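Long-range contacts in peptidoglycan glycosyltransferase (Atopobium parvulum, PDB 4OVD), which is a penicillin-binding protein, with a dimerisation domain joined to a penicillin-binding protein transpeptidase domain: residues I290-V299 and K490-E499; F376-I384 and L414-A424. One frame throughout, in Å; residues are numbered along the deposited sequence.

Contact 1. Residues I290-V299 and K490-E499; sequences IYEPGSVFKV and KTGTGQQVVE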
ATOM      1  N   ILE A 290       1.912   9.471  -6.066  1.00 31.79           N
ATOM      2  CA  ILE A 290       0.798   8.932  -6.847  1.00 30.96           C
ATOM      3  C   ILE A 290       1.337   8.432  -8.164  1.00 32.33           C
ATOM      4  O   ILE A 290       2.363   8.920  -8.674  1.00 28.81           O
ATOM      5  CB  ILE A 290      -0.321   9.920  -7.101  1.00 32.77           C
ATOM      6  CG1 ILE A 290       0.124  11.078  -7.977  1.00 33.54           C
ATOM      7  CG2 ILE A 290      -0.886  10.461  -5.757  1.00 40.27           C
ATOM      8  CD1 ILE A 290      -1.064  12.043  -8.235  1.00 34.06           C
ATOM      9  N   TYR A 291       0.659   7.397  -8.643  1.00 29.44           N
ATOM     10  CA  TYR A 291       1.039   6.690  -9.835  1.00 31.99           C
ATOM     11  C   TYR A 291      -0.220   6.270 -10.541  1.00 30.97           C
ATOM     12  O   TYR A 291      -1.284   6.211  -9.909  1.00 29.66           O
ATOM     13  CB  TYR A 291       1.748   5.373  -9.423  1.00 32.64           C
ATOM     14  CG  TYR A 291       3.010   5.619  -8.657  1.00 32.62           C
ATOM     15  CD1 TYR A 291       4.214   5.898  -9.314  1.00 34.34           C
ATOM     16  CD2 TYR A 291       3.012   5.588  -7.288  1.00 36.69           C
ATOM     17  CE1 TYR A 291       5.360   6.186  -8.611  1.00 38.68           C
ATOM     18  CE2 TYR A 291       4.173   5.869  -6.560  1.00 37.69           C
ATOM     19  CZ  TYR A 291       5.343   6.141  -7.227  1.00 43.82           C
ATOM     20  OH  TYR A 291       6.463   6.445  -6.484  1.00 47.08           O
ATOM     21  N   GLU A 292      -0.103   5.956 -11.828  1.00 29.51           N
ATOM     22  CA  GLU A 292      -1.223   5.343 -12.579  1.00 31.81           C
ATOM     23  C   GLU A 292      -1.052   3.883 -12.164  1.00 32.89           C
ATOM     24  O   GLU A 292      -0.006   3.306 -12.397  1.00 31.89           O
ATOM     25  CB  GLU A 292      -1.058   5.552 -14.065  1.00 36.73           C
ATOM     26  CG  GLU A 292      -2.239   5.104 -14.806  1.00 42.10           C
ATOM     27  CD  GLU A 292      -2.143   5.417 -16.264  1.00 44.43           C
ATOM     28  OE1 GLU A 292      -1.388   4.726 -16.977  1.00 39.98           O
ATOM     29  OE2 GLU A 292      -2.931   6.261 -16.687  1.00 45.06           O
ATOM     30  N   PRO A 293      -2.058   3.320 -11.462  1.00 30.50           N
ATOM     31  CA  PRO A 293      -1.924   2.012 -10.871  1.00 30.14           C
ATOM     32  C   PRO A 293      -1.795   0.909 -11.860  1.00 35.86           C
ATOM     33  O   PRO A 293      -1.063  -0.034 -11.587  1.00 32.13           O
ATOM     34  CB  PRO A 293      -3.186   1.880 -10.002  1.00 27.76           C
ATOM     35  CG  PRO A 293      -4.165   2.794 -10.608  1.00 28.39           C
ATOM     36  CD  PRO A 293      -3.355   3.942 -11.122  1.00 31.40           C
ATOM     37  N   GLY A 294      -2.439   1.000 -13.015  1.00 31.96           N
ATOM     38  CA  GLY A 294      -2.252  -0.106 -13.916  1.00 34.28           C
ATOM     39  C   GLY A 294      -2.985  -1.380 -13.484  1.00 33.12           C
ATOM     40  O   GLY A 294      -3.930  -1.355 -12.674  1.00 31.70           O
ATOM     41  N   SER A 295      -2.462  -2.501 -13.939  1.00 35.23           N
ATOM     42  CA  SER A 295      -3.147  -3.780 -13.826  1.00 31.06           C
ATOM     43  C   SER A 295      -3.458  -4.317 -12.456  1.00 31.91           C
ATOM     44  O   SER A 295      -4.390  -5.096 -12.298  1.00 29.90           O
ATOM     45  CB  SER A 295      -2.509  -4.778 -14.823  1.00 36.00           C
ATOM     46  OG  SER A 295      -1.140  -4.746 -14.687  1.00 41.61           O
ATOM     47  N   VAL A 296      -2.755  -3.844 -11.428  1.00 29.37           N
ATOM     48  CA  VAL A 296      -3.083  -4.278 -10.081  1.00 33.81           C
ATOM     49  C   VAL A 296      -4.539  -3.775  -9.733  1.00 31.48           C
ATOM     50  O   VAL A 296      -5.259  -4.309  -8.841  1.00 34.31           O
ATOM     51  CB  VAL A 296      -1.892  -3.772  -9.212  1.00 39.51           C
ATOM     52  CG1 VAL A 296      -2.066  -2.341  -8.763  1.00 39.70           C
ATOM     53  CG2 VAL A 296      -1.573  -4.667  -8.083  1.00 45.01           C
ATOM     54  N   PHE A 297      -5.038  -2.806 -10.479  1.00 28.46           N
ATOM     55  CA  PHE A 297      -6.357  -2.280 -10.223  1.00 33.85           C
ATOM     56  C   PHE A 297      -7.477  -3.273 -10.700  1.00 34.20           C
ATOM     57  O   PHE A 297      -8.647  -3.116 -10.324  1.00 32.88           O
ATOM     58  CB  PHE A 297      -6.518  -1.008 -11.010  1.00 27.87           C
ATOM     59  CG  PHE A 297      -7.567  -0.071 -10.470  1.00 32.16           C
ATOM     60  CD1 PHE A 297      -7.306   0.641  -9.315  1.00 31.58           C
ATOM     61  CD2 PHE A 297      -8.828   0.050 -11.082  1.00 29.05           C
ATOM     62  CE1 PHE A 297      -8.259   1.501  -8.800  1.00 38.21           C
ATOM     63  CE2 PHE A 297      -9.776   0.851 -10.540  1.00 37.02           C
ATOM     64  CZ  PHE A 297      -9.478   1.630  -9.428  1.00 32.08           C
ATOM     65  N   LYS A 298      -7.134  -4.268 -11.535  1.00 28.43           N
ATOM     66  CA  LYS A 298      -8.161  -5.126 -12.114  1.00 28.66           C
ATOM     67  C   LYS A 298      -8.942  -5.932 -11.076  1.00 30.87           C
ATOM     68  O   LYS A 298     -10.002  -6.404 -11.359  1.00 30.49           O
ATOM     69  CB  LYS A 298      -7.570  -6.039 -13.143  1.00 30.42           C
ATOM     70  CG  LYS A 298      -6.967  -5.269 -14.281  1.00 30.10           C
ATOM     71  CD  LYS A 298      -6.370  -6.193 -15.300  1.00 33.10           C
ATOM     72  CE  LYS A 298      -5.580  -5.390 -16.318  1.00 36.66           C
ATOM     73  NZ  LYS A 298      -4.985  -6.242 -17.329  1.00 38.16           N
ATOM     74  N   VAL A 299      -8.405  -6.086  -9.887  1.00 28.45           N
ATOM     75  CA  VAL A 299      -9.094  -6.776  -8.791  1.00 32.70           C
ATOM     76  C   VAL A 299     -10.300  -5.938  -8.323  1.00 33.57           C
ATOM     77  O   VAL A 299     -11.338  -6.473  -7.918  1.00 31.42           O
ATOM     78  CB  VAL A 299      -8.072  -6.987  -7.684  1.00 33.54           C
ATOM     79  CG1 VAL A 299      -8.769  -7.335  -6.386  1.00 39.80           C
ATOM     80  CG2 VAL A 299      -7.099  -8.089  -8.129  1.00 33.90           C
ATOM     81  N   LYS A 490      -1.868 -10.467  -7.441  1.00 31.37           N
ATOM     82  CA  LYS A 490      -1.972  -9.870  -8.735  1.00 29.19           C
ATOM     83  C   LYS A 490      -0.737  -8.998  -9.045  1.00 31.75           C
ATOM     84  O   LYS A 490      -0.290  -8.258  -8.178  1.00 29.81           O
ATOM     85  CB  LYS A 490      -3.216  -8.973  -8.786  1.00 28.98           C
ATOM     86  CG  LYS A 490      -3.399  -8.352 -10.151  1.00 31.15           C
ATOM     87  CD  LYS A 490      -3.885  -9.351 -11.187  1.00 34.24           C
ATOM     88  CE  LYS A 490      -4.153  -8.730 -12.565  1.00 31.68           C
ATOM     89  NZ  LYS A 490      -2.851  -8.461 -13.208  1.00 33.92           N
ATOM     90  N   THR A 491      -0.215  -9.155 -10.271  1.00 29.06           N
ATOM     91  CA  THR A 491       0.852  -8.353 -10.789  1.00 31.52           C
ATOM     92  C   THR A 491       0.273  -7.087 -11.404  1.00 34.17           C
ATOM     93  O   THR A 491      -0.882  -7.000 -11.741  1.00 31.52           O
ATOM     94  CB  THR A 491       1.592  -9.082 -11.882  1.00 32.61           C
ATOM     95  OG1 THR A 491       0.650  -9.622 -12.822  1.00 33.18           O
ATOM     96  CG2 THR A 491       2.428 -10.231 -11.302  1.00 35.98           C
ATOM     97  N   GLY A 492       1.100  -6.075 -11.504  1.00 37.65           N
ATOM     98  CA  GLY A 492       0.712  -4.872 -12.123  1.00 37.36           C
ATOM     99  C   GLY A 492       1.869  -4.206 -12.815  1.00 32.55           C
ATOM    100  O   GLY A 492       2.994  -4.315 -12.393  1.00 34.30           O
ATOM    101  N   THR A 493       1.535  -3.535 -13.904  1.00 32.62           N
ATOM    102  CA  THR A 493       2.385  -2.686 -14.616  1.00 37.54           C
ATOM    103  C   THR A 493       1.654  -1.347 -14.557  1.00 37.25           C
ATOM    104  O   THR A 493       0.562  -1.250 -15.095  1.00 40.11           O
ATOM    105  CB  THR A 493       2.500  -3.077 -16.095  1.00 43.09           C
ATOM    106  OG1 THR A 493       3.063  -4.373 -16.174  1.00 47.40           O
ATOM    107  CG2 THR A 493       3.405  -2.071 -16.800  1.00 46.37           C
ATOM    108  N   GLY A 494       2.237  -0.370 -13.867  1.00 35.35           N
ATOM    109  CA  GLY A 494       1.702   0.952 -13.732  1.00 36.32           C
ATOM    110  C   GLY A 494       2.645   2.017 -14.325  1.00 35.41           C
ATOM    111  O   GLY A 494       3.580   1.696 -15.033  1.00 33.95           O
ATOM    112  N   GLN A 495       2.342   3.294 -14.134  1.00 34.84           N
ATOM    113  CA  GLN A 495       3.207   4.299 -14.696  1.00 34.24           C
ATOM    114  C   GLN A 495       3.458   5.475 -13.795  1.00 34.33           C
ATOM    115  O   GLN A 495       2.636   5.865 -12.956  1.00 31.24           O
ATOM    116  CB  GLN A 495       2.563   4.894 -15.925  1.00 36.09           C
ATOM    117  CG  GLN A 495       2.217   3.994 -17.074  1.00 40.50           C
ATOM    118  CD  GLN A 495       3.351   3.774 -18.020  1.00 47.56           C
ATOM    119  OE1 GLN A 495       4.316   4.565 -18.116  1.00 48.18           O
ATOM    120  NE2 GLN A 495       3.258   2.690 -18.730  1.00 56.17           N
ATOM    121  N   GLN A 496       4.609   6.074 -14.000  1.00 32.72           N
ATOM    122  CA  GLN A 496       4.938   7.302 -13.341  1.00 36.37           C
ATOM    123  C   GLN A 496       4.095   8.438 -13.967  1.00 34.63           C
ATOM    124  O   GLN A 496       3.704   8.421 -15.131  1.00 34.60           O
ATOM    125  CB  GLN A 496       6.415   7.617 -13.497  1.00 40.92           C
ATOM    126  CG  GLN A 496       7.187   6.609 -12.683  1.00 54.55           C
ATOM    127  CD  GLN A 496       8.511   7.126 -12.264  1.00 71.25           C
ATOM    128  OE1 GLN A 496       9.293   7.641 -13.090  1.00 63.36           O
ATOM    129  NE2 GLN A 496       8.772   7.028 -10.957  1.00 75.08           N
ATOM    130  N   VAL A 497       3.811   9.433 -13.176  1.00 35.58           N
ATOM    131  CA  VAL A 497       2.976  10.555 -13.665  1.00 38.36           C
ATOM    132  C   VAL A 497       3.496  11.877 -13.193  1.00 35.63           C
ATOM    133  O   VAL A 497       4.342  11.920 -12.312  1.00 35.59           O
ATOM    134  CB  VAL A 497       1.531  10.410 -13.127  1.00 35.83           C
ATOM    135  CG1 VAL A 497       0.949   9.058 -13.539  1.00 35.20           C
ATOM    136  CG2 VAL A 497       1.432  10.597 -11.628  1.00 37.27           C
ATOM    137  N   VAL A 498       3.014  12.965 -13.797  1.00 34.20           N
ATOM    138  CA  VAL A 498       3.337  14.303 -13.358  1.00 37.06           C
ATOM    139  C   VAL A 498       2.554  14.385 -12.044  1.00 38.95           C
ATOM    140  O   VAL A 498       1.306  14.247 -12.048  1.00 36.66           O
ATOM    141  CB  VAL A 498       2.832  15.325 -14.358  1.00 39.74           C
ATOM    142  CG1 VAL A 498       3.004  16.730 -13.821  1.00 40.44           C
ATOM    143  CG2 VAL A 498       3.536  15.097 -15.692  1.00 43.25           C
ATOM    144  N   GLU A 499       3.263  14.621 -10.940  1.00 36.55           N
ATOM    145  CA  GLU A 499       2.663  14.551  -9.616  1.00 44.63           C
ATOM    146  C   GLU A 499       1.427  15.425  -9.347  1.00 40.03           C
ATOM    147  O   GLU A 499       0.470  14.961  -8.766  1.00 44.00           O
ATOM    148  CB  GLU A 499       3.718  14.756  -8.525  1.00 51.17           C
ATOM    149  CG  GLU A 499       4.335  16.122  -8.445  1.00 65.46           C
ATOM    150  CD  GLU A 499       5.376  16.227  -7.335  1.00 81.56           C
ATOM    151  OE1 GLU A 499       5.061  15.834  -6.176  1.00 75.44           O
ATOM    152  OE2 GLU A 499       6.497  16.728  -7.631  1.00 72.46           O
TER
HETATM  153  O   HOH W   1       4.534   9.104 -10.309  1.00 32.70           O
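Glu292 and Gln495 form a single antiparallel hydrogen-bonded pair, Glu292 N to Gln495 O at 3.0 Å and Gln495 N to Glu292 O at 2.9 Å, from which 290-299 runs on into its 3-10 turn along strand 487-495. The chains come closest at Gly294 and Gly494, their CA atoms 4.1 Å apart; carbonyl oxygens of the facing chain, Thr493 O for Gly294 and Glu292 O for Gly494, occupy the side where a CB would go. Ser295 makes the main side-chain grip: with OG between its own N and carbonyl carbon (chi1 49°), it accepts the N-H of Thr493 at 3.0 Å from that N to Ser295 OG, the angle at the hydrogen being 154°. Lys490 bends at chi2 and chi4, passing its CE beside Ser295 O and bringing NZ back to Thr491 O at 2.9 Å; Ser351 OG also bonds this NZ, and bonds Lys298 NZ as well. Beyond the bridge, Ile290 lies nearly perpendicular to Val497, Ile290 CG1 to Val497 CG2 3.9 Å, and water 1 joins Ile290 O to Val497 N. The carboxylate of Glu292 is held by Tyr504 and Gly413. Ser295 and Lys298 fit the Ser-x-x-Lys motif of penicillin-binding proteins, and Lys490-Gly492 the Lys-Thr-Gly motif. Strand 487-495 edges the five-stranded sheet beside strand 510-518, while helix 418-429 packs against Val296, Val299 and Lys490.

Contact 2. Residues F376-I384 and L414-A424; sequences FGIGHTTGI and LAIPFIQVIRA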
ATOM      1  N   PHE A 376     -14.845   1.617  -2.769  1.00 33.77           N
ATOM      2  CA  PHE A 376     -13.543   1.032  -2.451  1.00 34.68           C
ATOM      3  C   PHE A 376     -12.538   2.050  -1.916  1.00 36.15           C
ATOM      4  O   PHE A 376     -11.347   1.693  -1.656  1.00 38.93           O
ATOM      5  CB  PHE A 376     -12.944   0.343  -3.662  1.00 31.95           C
ATOM      6  CG  PHE A 376     -13.215  -1.137  -3.761  1.00 36.90           C
ATOM      7  CD1 PHE A 376     -12.469  -2.018  -2.998  1.00 38.59           C
ATOM      8  CD2 PHE A 376     -14.145  -1.661  -4.651  1.00 32.17           C
ATOM      9  CE1 PHE A 376     -12.639  -3.390  -3.099  1.00 37.35           C
ATOM     10  CE2 PHE A 376     -14.306  -3.019  -4.763  1.00 38.20           C
ATOM     11  CZ  PHE A 376     -13.554  -3.893  -3.985  1.00 35.22           C
ATOM     12  N   GLY A 377     -12.965   3.305  -1.777  1.00 34.94           N
ATOM     13  CA  GLY A 377     -12.077   4.365  -1.244  1.00 34.70           C
ATOM     14  C   GLY A 377     -11.094   4.972  -2.273  1.00 34.60           C
ATOM     15  O   GLY A 377     -10.220   5.765  -1.907  1.00 31.91           O
ATOM     16  N   ILE A 378     -11.268   4.661  -3.552  1.00 30.99           N
ATOM     17  CA  ILE A 378     -10.328   5.142  -4.570  1.00 29.36           C
ATOM     18  C   ILE A 378     -10.531   6.608  -4.739  1.00 30.68           C
ATOM     19  O   ILE A 378     -11.633   7.032  -4.958  1.00 33.60           O
ATOM     20  CB  ILE A 378     -10.507   4.409  -5.887  1.00 31.50           C
ATOM     21  CG1 ILE A 378     -10.325   2.907  -5.676  1.00 34.20           C
ATOM     22  CG2 ILE A 378      -9.490   4.926  -6.904  1.00 34.62           C
ATOM     23  CD1 ILE A 378      -9.044   2.551  -4.928  1.00 31.08           C
ATOM     24  N   GLY A 379      -9.464   7.404  -4.590  1.00 33.97           N
ATOM     25  CA  GLY A 379      -9.608   8.827  -4.640  1.00 34.66           C
ATOM     26  C   GLY A 379      -9.932   9.433  -3.285  1.00 36.75           C
ATOM     27  O   GLY A 379     -10.268  10.579  -3.218  1.00 36.60           O
ATOM     28  N   HIS A 380      -9.841   8.665  -2.204  1.00 35.74           N
ATOM     29  CA  HIS A 380     -10.106   9.164  -0.861  1.00 40.89           C
ATOM     30  C   HIS A 380      -8.943   8.749  -0.007  1.00 39.84           C
ATOM     31  O   HIS A 380      -8.398   7.647  -0.178  1.00 40.62           O
ATOM     32  CB  HIS A 380     -11.368   8.505  -0.274  1.00 47.65           C
ATOM     33  CG  HIS A 380     -12.621   8.842  -1.005  1.00 62.48           C
ATOM     34  ND1 HIS A 380     -13.486   9.820  -0.576  1.00 68.38           N
ATOM     35  CD2 HIS A 380     -13.165   8.323  -2.133  1.00 73.31           C
ATOM     36  CE1 HIS A 380     -14.516   9.885  -1.403  1.00 80.72           C
ATOM     37  NE2 HIS A 380     -14.339   8.992  -2.360  1.00 79.81           N
ATOM     38  N   THR A 381      -8.585   9.561   0.956  1.00 39.51           N
ATOM     39  CA  THR A 381      -7.472   9.185   1.824  1.00 38.63           C
ATOM     40  C   THR A 381      -7.883   7.921   2.587  1.00 38.03           C
ATOM     41  O   THR A 381      -9.025   7.666   2.837  1.00 34.99           O
ATOM     42  CB  THR A 381      -7.118  10.352   2.777  1.00 43.04           C
ATOM     43  OG1 THR A 381      -8.338  10.888   3.283  1.00 41.10           O
ATOM     44  CG2 THR A 381      -6.426  11.449   2.028  1.00 44.12           C
ATOM     45  N   THR A 382      -6.928   7.102   2.926  1.00 35.64           N
ATOM     46  CA  THR A 382      -7.192   5.903   3.592  1.00 34.42           C
ATOM     47  C   THR A 382      -7.364   6.063   5.066  1.00 39.29           C
ATOM     48  O   THR A 382      -7.885   5.209   5.678  1.00 39.61           O
ATOM     49  CB  THR A 382      -6.020   4.937   3.377  1.00 33.75           C
ATOM     50  OG1 THR A 382      -4.805   5.501   3.893  1.00 34.79           O
ATOM     51  CG2 THR A 382      -5.870   4.674   1.905  1.00 35.26           C
ATOM     52  N   GLY A 383      -6.875   7.144   5.638  1.00 42.68           N
ATOM     53  CA  GLY A 383      -6.954   7.319   7.076  1.00 42.64           C
ATOM     54  C   GLY A 383      -5.675   6.845   7.741  1.00 39.62           C
ATOM     55  O   GLY A 383      -5.604   6.838   8.927  1.00 41.64           O
ATOM     56  N   ILE A 384      -4.672   6.405   6.977  1.00 32.41           N
ATOM     57  CA  ILE A 384      -3.398   5.921   7.567  1.00 31.91           C
ATOM     58  C   ILE A 384      -2.781   7.009   8.466  1.00 37.21           C
ATOM     59  O   ILE A 384      -2.912   8.235   8.207  1.00 34.13           O
ATOM     60  CB  ILE A 384      -2.391   5.463   6.481  1.00 34.89           C
ATOM     61  CG1 ILE A 384      -1.093   4.920   7.094  1.00 34.27           C
ATOM     62  CG2 ILE A 384      -2.064   6.622   5.523  1.00 34.78           C
ATOM     63  CD1 ILE A 384      -0.286   4.121   6.146  1.00 34.94           C
ATOM     64  N   LEU A 414      -6.265   7.448 -14.017  1.00 32.72           N
ATOM     65  CA  LEU A 414      -6.326   7.944 -12.657  1.00 35.39           C
ATOM     66  C   LEU A 414      -4.944   7.783 -12.073  1.00 32.64           C
ATOM     67  O   LEU A 414      -4.180   6.979 -12.528  1.00 34.09           O
ATOM     68  CB  LEU A 414      -7.276   7.173 -11.753  1.00 34.97           C
ATOM     69  CG  LEU A 414      -7.490   5.655 -11.684  1.00 41.65           C
ATOM     70  CD1 LEU A 414      -6.598   4.729 -12.425  1.00 36.73           C
ATOM     71  CD2 LEU A 414      -7.904   5.133 -10.311  1.00 41.65           C
ATOM     72  N   ALA A 415      -4.679   8.497 -10.999  1.00 31.59           N
ATOM     73  CA  ALA A 415      -3.392   8.417 -10.354  1.00 29.98           C
ATOM     74  C   ALA A 415      -3.674   8.482  -8.882  1.00 28.67           C
ATOM     75  O   ALA A 415      -4.292   9.482  -8.352  1.00 33.23           O
ATOM     76  CB  ALA A 415      -2.548   9.583 -10.796  1.00 29.39           C
ATOM     77  N   ILE A 416      -3.157   7.474  -8.185  1.00 27.46           N
ATOM     78  CA  ILE A 416      -3.370   7.328  -6.771  1.00 27.74           C
ATOM     79  C   ILE A 416      -2.157   6.746  -6.096  1.00 29.62           C
ATOM     80  O   ILE A 416      -1.330   6.131  -6.739  1.00 27.99           O
ATOM     81  CB  ILE A 416      -4.568   6.383  -6.521  1.00 28.34           C
ATOM     82  CG1 ILE A 416      -4.291   5.016  -7.129  1.00 31.27           C
ATOM     83  CG2 ILE A 416      -5.843   7.052  -7.008  1.00 31.71           C
ATOM     84  CD1 ILE A 416      -5.442   3.997  -7.126  1.00 35.49           C
ATOM     85  N   PRO A 417      -2.056   6.929  -4.790  1.00 31.14           N
ATOM     86  CA  PRO A 417      -0.975   6.314  -4.075  1.00 29.00           C
ATOM     87  C   PRO A 417      -1.328   4.865  -3.948  1.00 29.22           C
ATOM     88  O   PRO A 417      -2.525   4.541  -3.811  1.00 30.89           O
ATOM     89  CB  PRO A 417      -1.041   6.988  -2.686  1.00 33.70           C
ATOM     90  CG  PRO A 417      -2.433   7.437  -2.550  1.00 34.73           C
ATOM     91  CD  PRO A 417      -2.901   7.771  -3.920  1.00 34.86           C
ATOM     92  N   PHE A 418      -0.321   4.003  -3.899  1.00 28.87           N
ATOM     93  CA  PHE A 418      -0.554   2.582  -3.807  1.00 31.20           C
ATOM     94  C   PHE A 418      -1.237   2.161  -2.496  1.00 29.63           C
ATOM     95  O   PHE A 418      -1.910   1.139  -2.457  1.00 31.50           O
ATOM     96  CB  PHE A 418       0.674   1.762  -4.101  1.00 35.22           C
ATOM     97  CG  PHE A 418       0.960   1.620  -5.587  1.00 34.21           C
ATOM     98  CD1 PHE A 418       0.180   0.815  -6.385  1.00 35.95           C
ATOM     99  CD2 PHE A 418       2.013   2.290  -6.155  1.00 30.40           C
ATOM    100  CE1 PHE A 418       0.411   0.707  -7.753  1.00 43.34           C
ATOM    101  CE2 PHE A 418       2.208   2.244  -7.521  1.00 35.55           C
ATOM    102  CZ  PHE A 418       1.438   1.449  -8.318  1.00 32.50           C
ATOM    103  N   ILE A 419      -1.125   2.987  -1.455  1.00 32.68           N
ATOM    104  CA  ILE A 419      -1.784   2.686  -0.196  1.00 31.67           C
ATOM    105  C   ILE A 419      -3.322   2.567  -0.386  1.00 31.43           C
ATOM    106  O   ILE A 419      -4.005   1.786   0.323  1.00 33.40           O
ATOM    107  CB  ILE A 419      -1.412   3.694   0.916  1.00 31.14           C
ATOM    108  CG1 ILE A 419      -1.797   3.133   2.311  1.00 37.32           C
ATOM    109  CG2 ILE A 419      -2.047   5.033   0.641  1.00 33.33           C
ATOM    110  CD1 ILE A 419      -1.030   1.862   2.742  1.00 38.42           C
ATOM    111  N   GLN A 420      -3.850   3.216  -1.414  1.00 32.15           N
ATOM    112  CA  GLN A 420      -5.263   3.096  -1.710  1.00 29.29           C
ATOM    113  C   GLN A 420      -5.581   1.732  -2.322  1.00 32.37           C
ATOM    114  O   GLN A 420      -6.649   1.133  -2.085  1.00 30.73           O
ATOM    115  CB  GLN A 420      -5.689   4.195  -2.677  1.00 30.63           C
ATOM    116  CG  GLN A 420      -5.869   5.535  -1.991  1.00 34.08           C
ATOM    117  CD  GLN A 420      -6.427   6.593  -2.901  1.00 32.47           C
ATOM    118  OE1 GLN A 420      -7.049   6.301  -3.971  1.00 33.72           O
ATOM    119  NE2 GLN A 420      -6.257   7.842  -2.482  1.00 37.87           N
ATOM    120  N   VAL A 421      -4.640   1.230  -3.104  1.00 31.94           N
ATOM    121  CA  VAL A 421      -4.802  -0.073  -3.728  1.00 30.20           C
ATOM    122  C   VAL A 421      -4.725  -1.118  -2.654  1.00 31.98           C
ATOM    123  O   VAL A 421      -5.544  -2.047  -2.609  1.00 32.40           O
ATOM    124  CB  VAL A 421      -3.742  -0.338  -4.795  1.00 39.44           C
ATOM    125  CG1 VAL A 421      -3.930  -1.723  -5.372  1.00 39.46           C
ATOM    126  CG2 VAL A 421      -3.839   0.732  -5.891  1.00 34.84           C
ATOM    127  N   ILE A 422      -3.729  -0.981  -1.789  1.00 32.87           N
ATOM    128  CA  ILE A 422      -3.545  -1.898  -0.702  1.00 33.54           C
ATOM    129  C   ILE A 422      -4.795  -1.927   0.136  1.00 33.27           C
ATOM    130  O   ILE A 422      -5.320  -2.983   0.453  1.00 34.01           O
ATOM    131  CB  ILE A 422      -2.320  -1.468   0.126  1.00 37.25           C
ATOM    132  CG1 ILE A 422      -1.030  -1.632  -0.712  1.00 32.42           C
ATOM    133  CG2 ILE A 422      -2.237  -2.250   1.393  1.00 39.91           C
ATOM    134  CD1 ILE A 422       0.187  -1.100  -0.044  1.00 38.89           C
ATOM    135  N   ARG A 423      -5.320  -0.765   0.443  1.00 35.50           N
ATOM    136  CA  ARG A 423      -6.493  -0.702   1.271  1.00 34.80           C
ATOM    137  C   ARG A 423      -7.655  -1.426   0.574  1.00 38.64           C
ATOM    138  O   ARG A 423      -8.412  -2.170   1.197  1.00 32.38           O
ATOM    139  CB  ARG A 423      -6.848   0.728   1.602  1.00 35.99           C
ATOM    140  CG  ARG A 423      -8.054   0.820   2.497  1.00 36.50           C
ATOM    141  CD  ARG A 423      -8.506   2.238   2.735  1.00 36.95           C
ATOM    142  NE  ARG A 423      -9.656   2.201   3.645  1.00 39.38           N
ATOM    143  CZ  ARG A 423     -10.625   3.104   3.668  1.00 42.78           C
ATOM    144  NH1 ARG A 423     -10.660   4.107   2.784  1.00 40.96           N
ATOM    145  NH2 ARG A 423     -11.606   2.971   4.543  1.00 42.88           N
ATOM    146  N   ALA A 424      -7.824  -1.209  -0.712  1.00 33.59           N
ATOM    147  CA  ALA A 424      -8.897  -1.886  -1.424  1.00 34.99           C
ATOM    148  C   ALA A 424      -8.747  -3.397  -1.348  1.00 37.39           C
ATOM    149  O   ALA A 424      -9.743  -4.085  -1.068  1.00 35.49           O
ATOM    150  CB  ALA A 424      -8.931  -1.443  -2.875  1.00 37.35           C
TER
HETATM  151  O   HOH W   2      -8.831   2.623  -0.924  1.00 33.03           O
HETATM  152  O   HOH W   3      -8.790   4.769   0.658  1.00 37.39           O
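A Schellman motif at Gly377 ends helix 366-375 and leads straight into a type II turn, Gly377 to His380, whose backbone is pinned to helix 418-429 by Gln420. Extended beyond CG, Gln420 brings OE1 to Gly379 N at 2.7 Å in an almost straight bond (172° at the hydrogen), though the donor stands 40° above the carbonyl plane; its NE2 bonds Thr391 O. Before the turn, Phe376 sets CD1 against Ala424 CB at 3.6 Å. Ile378 rests CG2 on Leu414 CD2 at 3.8 Å and near Ile416 CD1. Farther along, Thr382 and Arg423 run antiparallel alongside one another, Thr382 CG2 to Arg423 CD 3.7 Å, and Thr382 O lies over one face of the guanidinium. Water 3, in the plane at the edge of that group, accepts from Arg423 NH1 at 2.9 Å and lies 3.0 Å from His380 O. Thr382 OG1 accepts from Ile384 N in an ST turn and has Glu389 OE2 as its second partner. The pattern is that of a capped helix end followed by a glycine-rich turn, here joined to helix 418-429 of the transpeptidase domain by one direct hydrogen bond, from Gly379 N to the Gln420 amide, and by apolar packing.

Contacts 1 and 2 adjoin, their centres about 12 Å apart, and in sequence both segments of contact 2 fall between those of contact 1. The join runs through Tyr291-Pro293 and residues 414-418: Tyr291 O and Ile416 N, 2.8 Å apart, probably form a hydrogen bond, and the Tyr291 and Phe418 rings meet with planes about 25° apart, Tyr291 CD2 to Phe418 CE2 3.4 Å. Leu414 O packs against Glu292 CG at 3.5 Å. Helix 418-429 serves both contacts, taking Gln420 and Arg423 to contact 2 and Phe418 and Val421 to Val296. By family likeness, the motifs of contact 1 probably line the active site, with contact 2 adjoining them; a calcium ion lies about 3 Å from the side chain of Thr491.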